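Local coordinates for substrate-binding protein (Synechococcus sp., PDB 6WPN) that probably binds oligosaccharides or related sugars in the periplasm as the substrate-binding component of a transport system, at residues Asp151-Ala156 with Arg173-Arg178. Residues are numbered along the deposited sequence; the frame is centred on the assembly and turned at random.
Sequences DLLRQA and RSIRER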
loop_
_atom_site.group_PDB
_atom_site.type_symbol
_atom_site.label_atom_id
_atom_site.label_comp_id
_atom_site.label_asym_id
_atom_site.label_seq_id
_atom_site.Cartn_x
_atom_site.Cartn_y
_atom_site.Cartn_z
ATOM N N ASP A 151 16.953 0.677 -20.156
ATOM C CA ASP A 151 17.539 1.484 -21.215
ATOM C C ASP A 151 18.051 2.819 -20.677
ATOM O O ASP A 151 19.094 3.314 -21.122
ATOM C CB ASP A 151 16.524 1.691 -22.327
ATOM C CG ASP A 151 17.105 2.443 -23.477
ATOM O OD1 ASP A 151 17.689 1.802 -24.382
ATOM O OD2 ASP A 151 17.020 3.683 -23.442
ATOM N N LEU A 152 17.324 3.428 -19.734
ATOM C CA LEU A 152 17.820 4.641 -19.093
ATOM C C LEU A 152 19.076 4.360 -18.277
ATOM O O LEU A 152 19.968 5.211 -18.206
ATOM C CB LEU A 152 16.738 5.266 -18.205
ATOM C CG LEU A 152 15.555 5.968 -18.879
ATOM C CD1 LEU A 152 14.559 6.486 -17.849
ATOM C CD2 LEU A 152 16.039 7.110 -19.757
ATOM N N LEU A 153 19.176 3.174 -17.676
ATOM C CA LEU A 153 20.365 2.835 -16.903
ATOM C C LEU A 153 21.598 2.784 -17.796
ATOM O O LEU A 153 22.653 3.328 -17.448
ATOM C CB LEU A 153 20.179 1.495 -16.194
ATOM C CG LEU A 153 19.313 1.441 -14.940
ATOM C CD1 LEU A 153 19.522 0.105 -14.261
ATOM C CD2 LEU A 153 19.645 2.583 -13.996
ATOM N N ARG A 154 21.488 2.129 -18.955
ATOM C CA ARG A 154 22.620 2.093 -19.876
ATOM C C ARG A 154 22.985 3.489 -20.382
ATOM O O ARG A 154 24.171 3.798 -20.560
ATOM C CB ARG A 154 22.322 1.162 -21.053
ATOM C CG ARG A 154 22.395 -0.330 -20.723
ATOM C CD ARG A 154 22.282 -1.193 -21.978
ATOM N NE ARG A 154 20.931 -1.195 -22.538
ATOM C CZ ARG A 154 20.537 -0.427 -23.550
ATOM N NH1 ARG A 154 21.384 0.424 -24.117
ATOM N NH2 ARG A 154 19.284 -0.500 -23.989
ATOM N N GLN A 155 21.985 4.348 -20.620
ATOM C CA GLN A 155 22.269 5.727 -21.010
ATOM C C GLN A 155 23.012 6.474 -19.903
ATOM O O GLN A 155 23.882 7.302 -20.188
ATOM C CB GLN A 155 20.961 6.450 -21.382
ATOM C CG GLN A 155 21.167 7.871 -21.896
ATOM C CD GLN A 155 19.872 8.538 -22.318
ATOM O OE1 GLN A 155 18.785 7.982 -22.089
ATOM N NE2 GLN A 155 19.957 9.721 -22.881
ATOM N N ALA A 156 22.730 6.163 -18.641
ATOM C CA ALA A 156 23.430 6.796 -17.528
ATOM C C ALA A 156 24.752 6.118 -17.176
ATOM O O ALA A 156 25.438 6.566 -16.247
ATOM C CB ALA A 156 22.526 6.811 -16.302
ATOM N N ARG A 173 21.834 10.996 -8.919
ATOM C CA ARG A 173 22.715 11.949 -9.585
ATOM C C ARG A 173 23.154 11.431 -10.949
ATOM O O ARG A 173 23.114 12.165 -11.943
ATOM C CB ARG A 173 23.927 12.254 -8.702
ATOM C CG ARG A 173 23.574 13.040 -7.456
ATOM C CD ARG A 173 24.796 13.611 -6.767
ATOM N NE ARG A 173 25.363 12.685 -5.789
ATOM C CZ ARG A 173 25.079 12.712 -4.492
ATOM N NH1 ARG A 173 24.235 13.618 -4.016
ATOM N NH2 ARG A 173 25.637 11.831 -3.672
ATOM N N SER A 174 23.559 10.157 -11.019
ATOM C CA SER A 174 24.031 9.604 -12.287
ATOM C C SER A 174 22.942 9.648 -13.349
ATOM O O SER A 174 23.220 9.926 -14.522
ATOM C CB SER A 174 24.524 8.168 -12.092
ATOM O OG SER A 174 25.778 8.138 -11.434
ATOM N N ILE A 175 21.691 9.405 -12.955
ATOM C CA ILE A 175 20.596 9.485 -13.916
ATOM C C ILE A 175 20.346 10.933 -14.322
ATOM O O ILE A 175 20.143 11.232 -15.505
ATOM C CB ILE A 175 19.325 8.841 -13.332
ATOM C CG1 ILE A 175 19.574 7.378 -12.939
ATOM C CG2 ILE A 175 18.173 8.947 -14.323
ATOM C CD1 ILE A 175 19.644 6.423 -14.104
ATOM N N ARG A 176 20.401 11.859 -13.359
ATOM C CA ARG A 176 20.054 13.248 -13.639
ATOM C C ARG A 176 21.040 13.893 -14.597
ATOM O O ARG A 176 20.636 14.574 -15.543
ATOM C CB ARG A 176 20.003 14.060 -12.343
ATOM C CG ARG A 176 18.640 14.136 -11.705
ATOM C CD ARG A 176 17.603 14.537 -12.727
ATOM N NE ARG A 176 17.446 15.981 -12.832
ATOM C CZ ARG A 176 16.817 16.590 -13.832
ATOM N NH1 ARG A 176 16.297 15.877 -14.824
ATOM N NH2 ARG A 176 16.709 17.911 -13.840
ATOM N N GLU A 177 22.329 13.655 -14.397
ATOM C CA GLU A 177 23.329 14.402 -15.142
ATOM C C GLU A 177 23.674 13.762 -16.476
ATOM O O GLU A 177 23.979 14.481 -17.433
ATOM C CB GLU A 177 24.595 14.559 -14.295
ATOM C CG GLU A 177 24.358 15.321 -12.999
ATOM C CD GLU A 177 25.600 15.415 -12.124
ATOM O OE1 GLU A 177 26.655 14.869 -12.514
ATOM O OE2 GLU A 177 25.516 16.039 -11.043
ATOM N N ARG A 178 23.609 12.436 -16.580
ATOM C CA ARG A 178 23.993 11.786 -17.823
ATOM C C ARG A 178 22.824 11.556 -18.771
ATOM O O ARG A 178 23.045 11.457 -19.983
ATOM C CB ARG A 178 24.709 10.459 -17.534
ATOM C CG ARG A 178 25.969 10.632 -16.690
ATOM C CD ARG A 178 26.795 9.354 -16.582
ATOM N NE ARG A 178 27.522 9.056 -17.819
ATOM C CZ ARG A 178 28.433 8.092 -17.947
ATOM N NH1 ARG A 178 28.743 7.321 -16.912
ATOM N NH2 ARG A 178 29.040 7.898 -19.110
#
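The methyl group of Ala156, whose N still bonds Leu152 O, rests against helix 168-179, its CB 3.6 Å from CD1 of Ile175 and 3.7 Å from the backbone O of Ser174. Its CA lies only 5.0 Å from that of Arg178, an approach that so small a side chain permits. Ile175 has CG1 anti to the carbonyl carbon (chi1 -58°), and from there CD1 reaches across to the other helix. CD1 of Ile175 also meets CD2 of Leu153 at 3.8 Å. Leu153 has its CB turned from the second helix and joins in with one branch alone, the two side chains running aslant. Both are buried, and their branched, purely apolar side chains fill the space between the helices without a polar atom to satisfy.

On the exposed flank Arg178 lies alongside the backbone of Ala156, its CD 3.1 Å from Ala156 O. The chain bends at chi3 (74°) and one face of the guanidinium lies over the Ala156 carbonyl carbon, with NH1 3.5 Å from Ala156 O. Arginine suits such a margin, since its methylenes pack while its charged group lies near a carbonyl oxygen.

This is partly buried, mainly apolar helix-helix packing within the solute-binding-protein family region, about 28 Å from the chain's centre to its own. The short helical segments cross at 75°, with 9.7 Å between axes. Tyr171 and Thr179 of helix 168-179 extend the interface to Leu153 and Ala156 respectively, Leu158 touches Ile175, and strand 137-149 leads directly into helix 150-155, its Asn149 OD1 accepting a hydrogen bond from Leu152 N.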